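Putative transcriptional regulator (Bacillus cytotoxicus NVH 391-98, PDB 3K4H) probably regulates transcription as a LacI-family regulator whose periplasmic-binding-protein-like domain, here holding a glycan, would sense a sugar effector. Local coordinates at residues Y87-N92 with Y102-E107. Sequence-based numbering, arbitrary orientation.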
loop_
_atom_site.group_PDB
_atom_site.type_symbol
_atom_site.label_atom_id
_atom_site.label_comp_id
_atom_site.label_asym_id
_atom_site.label_seq_id
_atom_site.Cartn_x
_atom_site.Cartn_y
_atom_site.Cartn_z
ATOM N N TYR A 87 5.571 -23.430 8.521
ATOM C CA TYR A 87 4.783 -24.578 8.870
ATOM C C TYR A 87 3.448 -24.544 8.172
ATOM O O TYR A 87 3.063 -25.521 7.516
ATOM C CB TYR A 87 4.577 -24.690 10.381
ATOM C CG TYR A 87 3.646 -25.824 10.754
ATOM C CD1 TYR A 87 2.303 -25.580 11.043
ATOM C CD2 TYR A 87 4.097 -27.153 10.771
ATOM C CE1 TYR A 87 1.434 -26.635 11.361
ATOM C CE2 TYR A 87 3.242 -28.207 11.090
ATOM C CZ TYR A 87 1.912 -27.944 11.386
ATOM O OH TYR A 87 1.045 -28.970 11.701
ATOM N N LEU A 88 2.742 -23.429 8.321
ATOM C CA LEU A 88 1.395 -23.316 7.800
ATOM C C LEU A 88 1.419 -23.376 6.288
ATOM O O LEU A 88 0.531 -23.971 5.680
ATOM C CB LEU A 88 0.714 -22.032 8.279
ATOM C CG LEU A 88 0.461 -21.819 9.777
ATOM C CD1 LEU A 88 -0.229 -20.497 9.978
ATOM C CD2 LEU A 88 -0.375 -22.944 10.380
ATOM N N HIS A 89 2.440 -22.774 5.682
ATOM C CA HIS A 89 2.559 -22.800 4.225
ATOM C C HIS A 89 2.753 -24.212 3.694
ATOM O O HIS A 89 2.084 -24.616 2.751
ATOM C CB HIS A 89 3.673 -21.887 3.719
ATOM C CG HIS A 89 3.920 -22.014 2.249
ATOM N ND1 HIS A 89 3.045 -21.522 1.301
ATOM C CD2 HIS A 89 4.939 -22.590 1.560
ATOM C CE1 HIS A 89 3.516 -21.787 0.093
ATOM N NE2 HIS A 89 4.667 -22.428 0.222
ATOM N N GLU A 90 3.656 -24.960 4.320
ATOM C CA GLU A 90 3.859 -26.380 4.008
ATOM C C GLU A 90 2.660 -27.326 4.263
ATOM O O GLU A 90 2.475 -28.289 3.539
ATOM C CB GLU A 90 5.081 -26.893 4.761
ATOM C CG GLU A 90 6.395 -26.379 4.217
ATOM C CD GLU A 90 6.673 -26.881 2.823
ATOM O OE1 GLU A 90 6.933 -26.037 1.932
ATOM O OE2 GLU A 90 6.613 -28.117 2.617
ATOM N N GLN A 91 1.864 -27.075 5.301
ATOM C CA GLN A 91 0.745 -27.960 5.594
ATOM C C GLN A 91 -0.468 -27.515 4.789
ATOM O O GLN A 91 -1.560 -28.086 4.908
ATOM C CB GLN A 91 0.442 -28.032 7.099
ATOM C CG GLN A 91 1.546 -28.639 8.010
ATOM C CD GLN A 91 2.228 -29.906 7.455
ATOM O OE1 GLN A 91 1.899 -31.040 7.829
ATOM N NE2 GLN A 91 3.196 -29.708 6.574
ATOM N N ASN A 92 -0.250 -26.512 3.948
ATOM C CA ASN A 92 -1.320 -25.874 3.198
ATOM C C ASN A 92 -2.509 -25.438 4.070
ATOM O O ASN A 92 -3.653 -25.586 3.668
ATOM C CB ASN A 92 -1.798 -26.807 2.091
ATOM C CG ASN A 92 -2.048 -26.084 0.792
ATOM O OD1 ASN A 92 -1.365 -26.342 -0.192
ATOM N ND2 ASN A 92 -3.012 -25.168 0.778
ATOM N N TYR A 102 7.804 -10.990 4.764
ATOM C CA TYR A 102 9.131 -10.631 4.282
ATOM C C TYR A 102 9.210 -10.808 2.768
ATOM O O TYR A 102 9.662 -9.903 2.050
ATOM C CB TYR A 102 10.253 -11.402 4.975
ATOM C CG TYR A 102 11.623 -10.927 4.513
ATOM C CD1 TYR A 102 12.001 -9.585 4.665
ATOM C CD2 TYR A 102 12.530 -11.803 3.896
ATOM C CE1 TYR A 102 13.255 -9.123 4.230
ATOM C CE2 TYR A 102 13.802 -11.353 3.454
ATOM C CZ TYR A 102 14.148 -10.011 3.626
ATOM O OH TYR A 102 15.372 -9.542 3.212
ATOM N N ASP A 103 8.742 -11.967 2.308
ATOM C CA ASP A 103 8.728 -12.337 0.894
ATOM C C ASP A 103 7.373 -12.978 0.546
ATOM O O ASP A 103 6.510 -13.129 1.427
ATOM C CB ASP A 103 9.872 -13.328 0.616
ATOM C CG ASP A 103 9.845 -14.550 1.556
ATOM O OD1 ASP A 103 8.830 -14.775 2.263
ATOM O OD2 ASP A 103 10.848 -15.291 1.582
ATOM N N ARG A 104 7.200 -13.350 -0.728
ATOM C CA ARG A 104 6.007 -14.068 -1.204
ATOM C C ARG A 104 4.726 -13.255 -1.055
ATOM O O ARG A 104 3.647 -13.827 -0.829
ATOM C CB ARG A 104 5.809 -15.393 -0.463
ATOM C CG ARG A 104 6.900 -16.415 -0.556
ATOM C CD ARG A 104 6.644 -17.407 0.559
ATOM N NE ARG A 104 7.119 -18.759 0.268
ATOM C CZ ARG A 104 7.137 -19.754 1.159
ATOM N NH1 ARG A 104 6.711 -19.549 2.411
ATOM N NH2 ARG A 104 7.594 -20.953 0.799
ATOM N N LYS A 105 4.837 -11.931 -1.164
ATOM C CA LYS A 105 3.658 -11.054 -1.153
ATOM C C LYS A 105 2.542 -11.625 -2.029
ATOM O O LYS A 105 1.375 -11.584 -1.656
ATOM C CB LYS A 105 4.009 -9.631 -1.621
ATOM C CG LYS A 105 4.160 -8.585 -0.514
ATOM C CD LYS A 105 5.545 -8.598 0.141
ATOM C CE LYS A 105 6.678 -8.284 -0.843
ATOM N NZ LYS A 105 6.422 -7.104 -1.736
ATOM N N ASP A 106 2.926 -12.159 -3.188
ATOM C CA ASP A 106 2.004 -12.817 -4.113
ATOM C C ASP A 106 1.266 -14.020 -3.518
ATOM O O ASP A 106 0.099 -14.226 -3.841
ATOM C CB ASP A 106 2.689 -13.187 -5.446
ATOM C CG ASP A 106 4.047 -13.895 -5.267
ATOM O OD1 ASP A 106 4.586 -14.411 -6.275
ATOM O OD2 ASP A 106 4.594 -13.933 -4.142
ATOM N N GLU A 107 1.919 -14.788 -2.645
ATOM C CA GLU A 107 1.331 -16.031 -2.105
ATOM C C GLU A 107 0.507 -15.874 -0.816
ATOM O O GLU A 107 -0.436 -16.636 -0.579
ATOM C CB GLU A 107 2.419 -17.097 -1.899
ATOM C CG GLU A 107 2.782 -17.883 -3.150
ATOM C CD GLU A 107 4.199 -18.452 -3.107
ATOM O OE1 GLU A 107 4.333 -19.680 -2.893
ATOM O OE2 GLU A 107 5.176 -17.677 -3.284
#
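The imidazole of H89 meets the guanidinium of R104 and the carboxylate of E107 in a small, polar surface contact made by side chains alone, on the subdomain built round the parallel sheet containing strands 10-14, 95-98 and 110-112. H89 lies in the last turn of helix 83-90, and its two partners belong to the loop joining strands 95-98 and 110-112, so the contact ties a helix end to a connection between neighbouring strands. The backbones come no nearer than 9.3 Å, between CA of H89 and CA of E107. The CB of H89 points toward the loop, and with CG anti to the backbone N (chi1 173°) the ring is presented to R104. R104 reaches it with a chain extended from CG to NE, which lays CZ over one ring face, offset toward the rim on the CD2 side; NH2 of R104 is 3.2 Å from CD2 of H89. The two planes are inclined at 47°, too far from parallel for a flat stack. NH2 of R104 is also 3.3 Å from NE2 of H89, but the angle is poor and the pair is not a hydrogen bond. E107, extended beyond CG, brings OE1 obliquely to CE1 of H89 at 3.7 Å, its carboxylate steeply turned against the ring. After H89 the helix closes with a Schellman motif at N92, and the buried L88 packs on V61 and V65 of helix 54-66. With a cationic group over its face and a carboxylate oxygen near CE1, the imidazole probably feels opposing influences on its protonation; lacking hydrogen bonds or salt bridges between the segments, the contact probably depends on van der Waals packing and weak, undirected electrostatics.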